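Local coordinates for pentalenene synthase (Streptomyces chartreusis NRRL 3882, PDB 6Q4S), which probably cyclises (2E,6E)-farnesyl diphosphate to the bicyclic sesquiterpenol 7-epi-alpha-eudesmol, with magnesium as cofactor, as a member of the terpene synthase family, at residues Arg23-Leu27 and Tyr45-Pro51; Ala91-Ala95 and His153-Asp158; Leu101-Pro105 and Trp123-Trp127. All coordinates share one frame. Numbering follows the deposited sequence.

Contact 1: Arg23-Leu27 and Tyr45-Pro51; sequences RARHL and YKSWDLP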
loop_
_atom_site.group_PDB
_atom_site.type_symbol
_atom_site.label_atom_id
_atom_site.label_comp_id
_atom_site.label_asym_id
_atom_site.label_seq_id
_atom_site.Cartn_x
_atom_site.Cartn_y
_atom_site.Cartn_z
ATOM N N ARG A 23 8.553 -1.047 -29.044
ATOM C CA ARG A 23 7.387 -1.776 -29.587
ATOM C C ARG A 23 7.772 -3.162 -30.024
ATOM O O ARG A 23 7.099 -4.129 -29.732
ATOM C CB ARG A 23 6.732 -1.029 -30.796
ATOM C CG ARG A 23 5.394 -1.561 -31.248
ATOM C CD ARG A 23 5.094 -1.356 -32.733
ATOM N NE ARG A 23 5.115 0.050 -33.074
ATOM C CZ ARG A 23 4.103 0.881 -32.832
ATOM N NH1 ARG A 23 3.015 0.464 -32.198
ATOM N NH2 ARG A 23 4.195 2.146 -33.181
ATOM N N ALA A 24 8.844 -3.264 -30.796
ATOM C CA ALA A 24 9.245 -4.548 -31.317
ATOM C C ALA A 24 9.581 -5.558 -30.206
ATOM O O ALA A 24 9.137 -6.674 -30.247
ATOM C CB ALA A 24 10.456 -4.378 -32.280
ATOM N N ARG A 25 10.341 -5.151 -29.226
ATOM C CA ARG A 25 10.623 -6.043 -28.078
ATOM C C ARG A 25 9.362 -6.385 -27.260
ATOM O O ARG A 25 9.187 -7.518 -26.752
ATOM C CB ARG A 25 11.658 -5.378 -27.188
ATOM C CG ARG A 25 13.019 -5.286 -27.860
ATOM C CD ARG A 25 14.034 -4.639 -26.958
ATOM N NE ARG A 25 15.348 -5.264 -27.078
ATOM C CZ ARG A 25 16.189 -5.116 -28.113
ATOM N NH1 ARG A 25 15.870 -4.353 -29.168
ATOM N NH2 ARG A 25 17.370 -5.750 -28.099
ATOM N N HIS A 26 8.525 -5.365 -27.101
ATOM C CA HIS A 26 7.269 -5.458 -26.302
ATOM C C HIS A 26 6.351 -6.448 -26.948
ATOM O O HIS A 26 5.786 -7.319 -26.283
ATOM C CB HIS A 26 6.548 -4.080 -26.143
ATOM C CG HIS A 26 5.153 -4.226 -25.659
ATOM N ND1 HIS A 26 4.882 -4.737 -24.411
ATOM C CD2 HIS A 26 3.959 -4.058 -26.276
ATOM C CE1 HIS A 26 3.578 -4.860 -24.272
ATOM N NE2 HIS A 26 2.996 -4.443 -25.382
ATOM N N LEU A 27 6.187 -6.372 -28.275
ATOM C CA LEU A 27 5.340 -7.348 -28.955
ATOM C C LEU A 27 5.772 -8.805 -28.879
ATOM O O LEU A 27 4.904 -9.705 -28.856
ATOM C CB LEU A 27 5.065 -6.994 -30.424
ATOM C CG LEU A 27 4.329 -5.678 -30.626
ATOM C CD1 LEU A 27 4.385 -5.317 -32.127
ATOM C CD2 LEU A 27 2.916 -5.796 -30.092
ATOM N N TYR A 45 -5.024 -7.052 -29.799
ATOM C CA TYR A 45 -4.117 -6.319 -28.905
ATOM C C TYR A 45 -3.340 -5.226 -29.656
ATOM O O TYR A 45 -3.305 -4.056 -29.261
ATOM C CB TYR A 45 -3.160 -7.272 -28.110
ATOM C CG TYR A 45 -2.150 -6.454 -27.358
ATOM C CD1 TYR A 45 -2.552 -5.711 -26.263
ATOM C CD2 TYR A 45 -0.831 -6.284 -27.826
ATOM C CE1 TYR A 45 -1.685 -4.863 -25.619
ATOM C CE2 TYR A 45 0.042 -5.452 -27.179
ATOM C CZ TYR A 45 -0.380 -4.736 -26.059
ATOM O OH TYR A 45 0.459 -3.856 -25.429
ATOM N N LYS A 46 -2.723 -5.588 -30.783
ATOM C CA LYS A 46 -1.963 -4.592 -31.558
ATOM C C LYS A 46 -2.742 -3.388 -31.994
ATOM O O LYS A 46 -2.163 -2.303 -32.103
ATOM C CB LYS A 46 -1.356 -5.195 -32.822
ATOM C CG LYS A 46 0.092 -5.597 -32.699
ATOM C CD LYS A 46 0.595 -6.123 -34.051
ATOM C CE LYS A 46 1.231 -5.008 -34.861
ATOM N NZ LYS A 46 1.631 -5.566 -36.178
ATOM N N SER A 47 -4.022 -3.571 -32.303
ATOM C CA SER A 47 -4.847 -2.448 -32.764
ATOM C C SER A 47 -5.031 -1.365 -31.731
ATOM O O SER A 47 -5.230 -0.209 -32.093
ATOM C CB SER A 47 -6.249 -2.910 -33.200
ATOM O OG SER A 47 -7.048 -3.210 -32.068
ATOM N N TRP A 48 -4.948 -1.696 -30.451
ATOM C CA TRP A 48 -5.093 -0.679 -29.399
ATOM C C TRP A 48 -3.938 0.321 -29.393
ATOM O O TRP A 48 -4.029 1.368 -28.728
ATOM C CB TRP A 48 -5.211 -1.318 -28.017
ATOM C CG TRP A 48 -6.239 -2.418 -27.870
ATOM C CD1 TRP A 48 -7.334 -2.658 -28.690
ATOM C CD2 TRP A 48 -6.275 -3.426 -26.828
ATOM N NE1 TRP A 48 -8.030 -3.756 -28.220
ATOM C CE2 TRP A 48 -7.408 -4.251 -27.087
ATOM C CE3 TRP A 48 -5.467 -3.700 -25.681
ATOM C CZ2 TRP A 48 -7.752 -5.356 -26.243
ATOM C CZ3 TRP A 48 -5.789 -4.791 -24.860
ATOM C CH2 TRP A 48 -6.938 -5.613 -25.149
ATOM N N ASP A 49 -2.837 -0.014 -30.089
ATOM C CA ASP A 49 -1.584 0.788 -30.095
ATOM C C ASP A 49 -1.139 1.336 -28.731
ATOM O O ASP A 49 -0.808 2.517 -28.568
ATOM C CB ASP A 49 -1.602 1.883 -31.192
ATOM C CG ASP A 49 -0.146 2.298 -31.624
ATOM O OD1 ASP A 49 0.865 1.592 -31.196
ATOM O OD2 ASP A 49 -0.013 3.313 -32.376
ATOM N N LEU A 50 -1.106 0.452 -27.725
ATOM C CA LEU A 50 -0.557 0.833 -26.410
ATOM C C LEU A 50 0.891 1.326 -26.421
ATOM O O LEU A 50 1.220 2.238 -25.723
ATOM C CB LEU A 50 -0.649 -0.320 -25.434
ATOM C CG LEU A 50 -2.060 -0.746 -25.104
ATOM C CD1 LEU A 50 -1.967 -1.605 -23.842
ATOM C CD2 LEU A 50 -3.006 0.415 -24.866
ATOM N N PRO A 51 1.757 0.761 -27.281
ATOM C CA PRO A 51 3.123 1.328 -27.365
ATOM C C PRO A 51 3.138 2.838 -27.593
ATOM O O PRO A 51 3.863 3.565 -26.965
ATOM C CB PRO A 51 3.723 0.558 -28.529
ATOM C CG PRO A 51 3.068 -0.758 -28.377
ATOM C CD PRO A 51 1.639 -0.469 -28.065
#
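Arg23 makes the first link, a charged one. Its CA-CB bond points sideways, but the t, t, m course of its first three chi angles carries the guanidinium across to the carboxylate of Asp49, where Arg23 NH1 donates to OD1 at 2.6 Å (N-H...O angle 153°) in a salt bridge. OD1 lies at the guanidinium edge, near its plane, as an N-H donor requires, while the same Arg23 NH1 sits 3.7 Å from Pro51 CB. Arg23 NE has a second acid partner in Glu20. Asp49 marks the break between helices 39-47 and 50-57: with phi/psi of 42/49 it leaves helical geometry and takes the N-cap position of the next helix. Helix 19-32 packs against this corner of the all-alpha terpene synthase fold. One turn on, His26 points toward this corner. His26 NE2 and Tyr45 OH share a 2.6 Å hydrogen bond, with the rings rim to rim (centroids 5.7 Å apart, planes at 60°), and His26 ND1 bonds Asn71 of helix 63-79. His26 CD2 also lies 4.0 Å from Pro51 CG. Leu27 CD2 closes the row, 4.1 Å from Tyr45 CE2 at the ring edge and 3.8 Å from Lys46 CG.

Contact 2: Ala91-Ala95 and His153-Asp158; sequences ADRIA and HCEEVD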
loop_
_atom_site.group_PDB
_atom_site.type_symbol
_atom_site.label_atom_id
_atom_site.label_comp_id
_atom_site.label_asym_id
_atom_site.label_seq_id
_atom_site.Cartn_x
_atom_site.Cartn_y
_atom_site.Cartn_z
ATOM N N ALA A 91 -16.176 -12.886 -11.981
ATOM C CA ALA A 91 -15.929 -11.773 -11.077
ATOM C C ALA A 91 -15.091 -12.176 -9.825
ATOM O O ALA A 91 -14.161 -11.449 -9.470
ATOM C CB ALA A 91 -17.224 -11.077 -10.707
ATOM N N ASP A 92 -15.312 -13.372 -9.276
ATOM C CA ASP A 92 -14.480 -13.943 -8.202
ATOM C C ASP A 92 -13.050 -14.297 -8.641
ATOM O O ASP A 92 -12.103 -14.076 -7.895
ATOM C CB ASP A 92 -15.079 -15.214 -7.582
ATOM C CG ASP A 92 -16.356 -14.976 -6.783
ATOM O OD1 ASP A 92 -16.744 -13.814 -6.466
ATOM O OD2 ASP A 92 -16.979 -16.010 -6.445
ATOM N N ARG A 93 -12.888 -14.870 -9.821
ATOM C CA ARG A 93 -11.549 -15.122 -10.325
ATOM C C ARG A 93 -10.794 -13.799 -10.575
ATOM O O ARG A 93 -9.648 -13.711 -10.223
ATOM C CB ARG A 93 -11.575 -15.998 -11.578
ATOM C CG ARG A 93 -10.195 -16.389 -12.090
ATOM C CD ARG A 93 -9.306 -17.057 -11.045
ATOM N NE ARG A 93 -8.044 -17.473 -11.635
ATOM C CZ ARG A 93 -7.098 -18.149 -11.000
ATOM N NH1 ARG A 93 -7.242 -18.456 -9.720
ATOM N NH2 ARG A 93 -5.978 -18.499 -11.641
ATOM N N ILE A 94 -11.442 -12.795 -11.123
ATOM C CA ILE A 94 -10.840 -11.472 -11.311
ATOM C C ILE A 94 -10.347 -10.867 -9.960
ATOM O O ILE A 94 -9.202 -10.440 -9.862
ATOM C CB ILE A 94 -11.776 -10.567 -12.098
ATOM C CG1 ILE A 94 -11.765 -11.008 -13.592
ATOM C CG2 ILE A 94 -11.422 -9.069 -11.995
ATOM C CD1 ILE A 94 -12.858 -10.331 -14.385
ATOM N N ALA A 95 -11.175 -10.931 -8.915
ATOM C CA ALA A 95 -10.800 -10.402 -7.625
ATOM C C ALA A 95 -9.629 -11.090 -7.097
ATOM O O ALA A 95 -8.778 -10.456 -6.476
ATOM C CB ALA A 95 -11.945 -10.527 -6.601
ATOM N N HIS A 153 -11.094 -1.259 -9.624
ATOM C CA HIS A 153 -11.377 -2.105 -10.782
ATOM C C HIS A 153 -12.255 -3.300 -10.411
ATOM O O HIS A 153 -13.169 -3.634 -11.156
ATOM C CB HIS A 153 -10.124 -2.660 -11.445
ATOM C CG HIS A 153 -10.407 -3.535 -12.640
ATOM N ND1 HIS A 153 -10.994 -3.056 -13.791
ATOM C CD2 HIS A 153 -10.225 -4.863 -12.846
ATOM C CE1 HIS A 153 -11.137 -4.030 -14.665
ATOM N NE2 HIS A 153 -10.638 -5.130 -14.139
ATOM N N CYS A 154 -11.943 -3.988 -9.313
ATOM C CA CYS A 154 -12.811 -5.089 -8.817
ATOM C C CYS A 154 -14.227 -4.610 -8.506
ATOM O O CYS A 154 -15.188 -5.341 -8.788
ATOM C CB CYS A 154 -12.199 -5.772 -7.574
ATOM S SG CYS A 154 -10.678 -6.638 -7.980
ATOM N N GLU A 155 -14.380 -3.440 -7.896
ATOM C CA GLU A 155 -15.732 -2.882 -7.673
ATOM C C GLU A 155 -16.519 -2.666 -9.006
ATOM O O GLU A 155 -17.750 -2.863 -9.072
ATOM C CB GLU A 155 -15.719 -1.592 -6.877
ATOM C CG GLU A 155 -15.250 -1.817 -5.434
ATOM C CD GLU A 155 -15.104 -0.542 -4.692
ATOM O OE1 GLU A 155 -15.629 0.490 -5.128
ATOM O OE2 GLU A 155 -14.486 -0.573 -3.615
ATOM N N GLU A 156 -15.819 -2.251 -10.054
ATOM C CA GLU A 156 -16.441 -2.048 -11.384
ATOM C C GLU A 156 -16.899 -3.357 -12.004
ATOM O O GLU A 156 -18.031 -3.462 -12.487
ATOM C CB GLU A 156 -15.423 -1.365 -12.302
ATOM C CG GLU A 156 -15.828 -0.961 -13.702
ATOM C CD GLU A 156 -14.692 -0.124 -14.342
ATOM O OE1 GLU A 156 -13.533 -0.629 -14.512
ATOM O OE2 GLU A 156 -14.912 1.062 -14.520
ATOM N N VAL A 157 -16.040 -4.350 -11.943
ATOM C CA VAL A 157 -16.339 -5.694 -12.356
ATOM C C VAL A 157 -17.552 -6.311 -11.626
ATOM O O VAL A 157 -18.400 -7.056 -12.283
ATOM C CB VAL A 157 -15.114 -6.600 -12.195
ATOM C CG1 VAL A 157 -15.484 -8.059 -12.333
ATOM C CG2 VAL A 157 -13.998 -6.247 -13.232
ATOM N N ASP A 158 -17.621 -6.095 -10.296
ATOM C CA ASP A 158 -18.752 -6.638 -9.518
ATOM C C ASP A 158 -20.035 -5.881 -9.874
ATOM O O ASP A 158 -21.083 -6.497 -9.951
ATOM C CB ASP A 158 -18.522 -6.601 -7.987
ATOM C CG ASP A 158 -17.489 -7.615 -7.501
ATOM O OD1 ASP A 158 -17.425 -8.767 -8.017
ATOM O OD2 ASP A 158 -16.723 -7.254 -6.554
HETATM O O HOH W 1 -14.270 -8.700 -8.992
#
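Within 153-158, His153 makes only a marginal touch: its CD2 lies 4.5 Å from Ile94 CG2. This side chain is about 4 Å from that of Asp80, the predicted magnesium ligand in the DDXXD motif, which places the contact beside the likely metal site. Cys154 points toward the other helix, with SG 3.8 Å from Ala95 CA and 4.3 Å from Ala95 CB; the small alanine lets the sulfur approach the backbone. The two segment axes run antiparallel, at 177° and 9.7 Å apart, so the pairing of Cys154 with Ala95 (CA-CA 5.8 Å) recurs one turn later as Asp158 with Ala91 (CA-CA 6.1 Å). Such near-antiparallel helix packing belongs to the all-helical class I terpene synthase fold. Between those pairs Val157 fills the gap: its CG2 lies 4.0 Å from Ile94 CG2 and its CG1 3.8 Å from Ala91 CB. Asp158 ends the row with OD1 3.6 Å from Ala91 CB. A water lies 2.8 Å from Ala91 O and 3.3 Å from Asp158 OD1, placed to donate to either, the second weakly; it has more acceptors in reach than protons. The strongest partner of Asp158 is Arg114 of the second subunit, which also pairs with Asp92.

Contact 3: Leu101-Pro105 and Trp123-Trp127; sequences LIVTP and WAEVW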
loop_
_atom_site.group_PDB
_atom_site.type_symbol
_atom_site.label_atom_id
_atom_site.label_comp_id
_atom_site.label_asym_id
_atom_site.label_seq_id
_atom_site.Cartn_x
_atom_site.Cartn_y
_atom_site.Cartn_z
ATOM N N LEU A 101 -1.998 -9.238 -7.831
ATOM C CA LEU A 101 -1.321 -8.056 -8.379
ATOM C C LEU A 101 -1.122 -6.948 -7.332
ATOM O O LEU A 101 -0.104 -6.226 -7.313
ATOM C CB LEU A 101 -2.083 -7.562 -9.589
ATOM C CG LEU A 101 -2.382 -8.533 -10.757
ATOM C CD1 LEU A 101 -3.212 -7.784 -11.809
ATOM C CD2 LEU A 101 -1.081 -9.021 -11.319
ATOM N N ILE A 102 -2.051 -6.854 -6.391
ATOM C CA ILE A 102 -1.937 -5.876 -5.338
ATOM C C ILE A 102 -0.788 -6.250 -4.380
ATOM O O ILE A 102 -0.039 -5.379 -3.942
ATOM C CB ILE A 102 -3.273 -5.711 -4.533
ATOM C CG1 ILE A 102 -4.292 -5.040 -5.436
ATOM C CG2 ILE A 102 -3.066 -4.862 -3.264
ATOM C CD1 ILE A 102 -5.722 -5.036 -4.912
ATOM N N VAL A 103 -0.628 -7.512 -4.032
ATOM C CA VAL A 103 0.390 -7.824 -3.012
ATOM C C VAL A 103 1.791 -7.918 -3.578
ATOM O O VAL A 103 2.727 -7.883 -2.847
ATOM C CB VAL A 103 0.048 -9.079 -2.221
ATOM C CG1 VAL A 103 -1.293 -8.931 -1.538
ATOM C CG2 VAL A 103 -0.014 -10.318 -3.050
ATOM N N THR A 104 1.950 -7.997 -4.900
ATOM C CA THR A 104 3.283 -8.204 -5.513
ATOM C C THR A 104 4.202 -7.062 -5.141
ATOM O O THR A 104 5.346 -7.301 -4.748
ATOM C CB THR A 104 3.130 -8.462 -7.034
ATOM O OG1 THR A 104 2.614 -9.782 -7.219
ATOM C CG2 THR A 104 4.408 -8.301 -7.801
ATOM N N PRO A 105 3.711 -5.805 -5.157
ATOM C CA PRO A 105 4.615 -4.756 -4.688
ATOM C C PRO A 105 4.751 -4.681 -3.199
ATOM O O PRO A 105 5.537 -3.888 -2.724
ATOM C CB PRO A 105 3.972 -3.469 -5.177
ATOM C CG PRO A 105 3.056 -3.897 -6.289
ATOM C CD PRO A 105 2.569 -5.248 -5.887
ATOM N N TRP A 123 3.549 -9.707 -14.119
ATOM C CA TRP A 123 3.689 -8.611 -13.168
ATOM C C TRP A 123 4.788 -8.829 -12.161
ATOM O O TRP A 123 5.512 -7.893 -11.855
ATOM C CB TRP A 123 2.333 -8.309 -12.499
ATOM C CG TRP A 123 2.311 -7.211 -11.491
ATOM C CD1 TRP A 123 1.781 -7.326 -10.233
ATOM C CD2 TRP A 123 2.802 -5.847 -11.591
ATOM N NE1 TRP A 123 1.872 -6.127 -9.574
ATOM C CE2 TRP A 123 2.505 -5.210 -10.369
ATOM C CE3 TRP A 123 3.440 -5.108 -12.580
ATOM C CZ2 TRP A 123 2.852 -3.867 -10.092
ATOM C CZ3 TRP A 123 3.784 -3.768 -12.309
ATOM C CH2 TRP A 123 3.507 -3.170 -11.061
ATOM N N ALA A 124 4.962 -10.025 -11.621
ATOM C CA ALA A 124 6.104 -10.186 -10.719
ATOM C C ALA A 124 7.423 -9.779 -11.383
ATOM O O ALA A 124 8.325 -9.182 -10.722
ATOM C CB ALA A 124 6.196 -11.584 -10.172
ATOM N N GLU A 125 7.539 -10.058 -12.685
ATOM C CA GLU A 125 8.738 -9.663 -13.447
ATOM C C GLU A 125 8.855 -8.171 -13.592
ATOM O O GLU A 125 9.876 -7.644 -13.241
ATOM C CB GLU A 125 8.790 -10.326 -14.849
ATOM C CG GLU A 125 10.047 -9.897 -15.633
ATOM C CD GLU A 125 9.987 -10.250 -17.120
ATOM O OE1 GLU A 125 10.087 -11.466 -17.385
ATOM O OE2 GLU A 125 9.825 -9.319 -17.968
ATOM N N VAL A 126 7.772 -7.519 -14.030
ATOM C CA VAL A 126 7.765 -6.103 -14.314
ATOM C C VAL A 126 8.046 -5.295 -13.101
ATOM O O VAL A 126 8.773 -4.300 -13.190
ATOM C CB VAL A 126 6.485 -5.659 -15.066
ATOM C CG1 VAL A 126 6.232 -4.160 -15.083
ATOM C CG2 VAL A 126 6.486 -6.236 -16.466
ATOM N N TRP A 127 7.480 -5.694 -11.966
ATOM C CA TRP A 127 7.645 -4.930 -10.724
ATOM C C TRP A 127 9.100 -4.904 -10.262
ATOM O O TRP A 127 9.579 -3.899 -9.848
ATOM C CB TRP A 127 6.747 -5.466 -9.586
ATOM C CG TRP A 127 7.084 -4.856 -8.264
ATOM C CD1 TRP A 127 7.681 -5.471 -7.215
ATOM C CD2 TRP A 127 6.933 -3.492 -7.889
ATOM N NE1 TRP A 127 7.896 -4.591 -6.190
ATOM C CE2 TRP A 127 7.435 -3.360 -6.576
ATOM C CE3 TRP A 127 6.440 -2.363 -8.531
ATOM C CZ2 TRP A 127 7.427 -2.164 -5.891
ATOM C CZ3 TRP A 127 6.467 -1.173 -7.853
ATOM C CH2 TRP A 127 6.910 -1.093 -6.528
#
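Pro105 packs against two indoles, over the face of Trp127 and obliquely on Trp123. Its CB stands 3.8 Å from the centroid of the six-membered ring of Trp127, 14° off the ring normal, which defines a CH-pi contact over the face; the closest side-chain pair is Pro105 CB to Trp127 CE2, 3.7 Å. On the other indole, Pro105 CG is 3.8 Å from Trp123 CZ2. Trp123 and Trp127 are one helical turn apart and both point toward residues 101-105, so both rings reach the proline. Thr104 points into the same space: CB is 3.7 Å from Trp123 CD1, and CG2 lies 3.9 Å from Ala124 CA and 4.1 Å from Trp127 CB. Farther back along the chain, Leu101 CD2 packs 3.5 Å from Trp123 CD1. Around this core, Trp123 also meets the rings of Trp72 and Trp146, and Trp127 meets that of Phe142, so aromatic packing extends onto helices 63-79 and 136-161.

The polar edge begins at Thr104, whose OG1 bonds Glu100 O, back in helix 90-103. Across the contact, Trp123 NE1 donates to Leu101 O at 3.0 Å (N-H...O angle 145°), with the oxygen near the indole plane. Leu101 O also receives Trp146 NE1, so two indole NH groups converge on one carbonyl. This carbonyl lies near the end of helix 90-103, shortly before the 3-10 segment at 104-105. The result is an aromatic-rich join between the C-terminal end of helix 90-103 and helix 118-131, part of the tightly packed helical bundle of the terpene synthase fold.

Overall arrangement
From the N terminus, contact 1 comes first: helix 19-32 meets the corner between helices 39-47 and 50-57, closing a 17-residue loop before the other contacts open. Contact 2 then spans the largest interval, 57 residues, joining the start of helix 90-103 to helix 136-161. Contact 3 is nested inside that loop and ties the end of the same helix to helix 118-131, so helix 90-103 takes part in both, near its start in contact 2 and near its end in contact 3. Contacts 2 and 3 have centres about 18 Å apart, and residues of both touch the second subunit. Contact 1 lies farther off, its centre about 26 Å from that of contact 2 and 21 Å from that of contact 3.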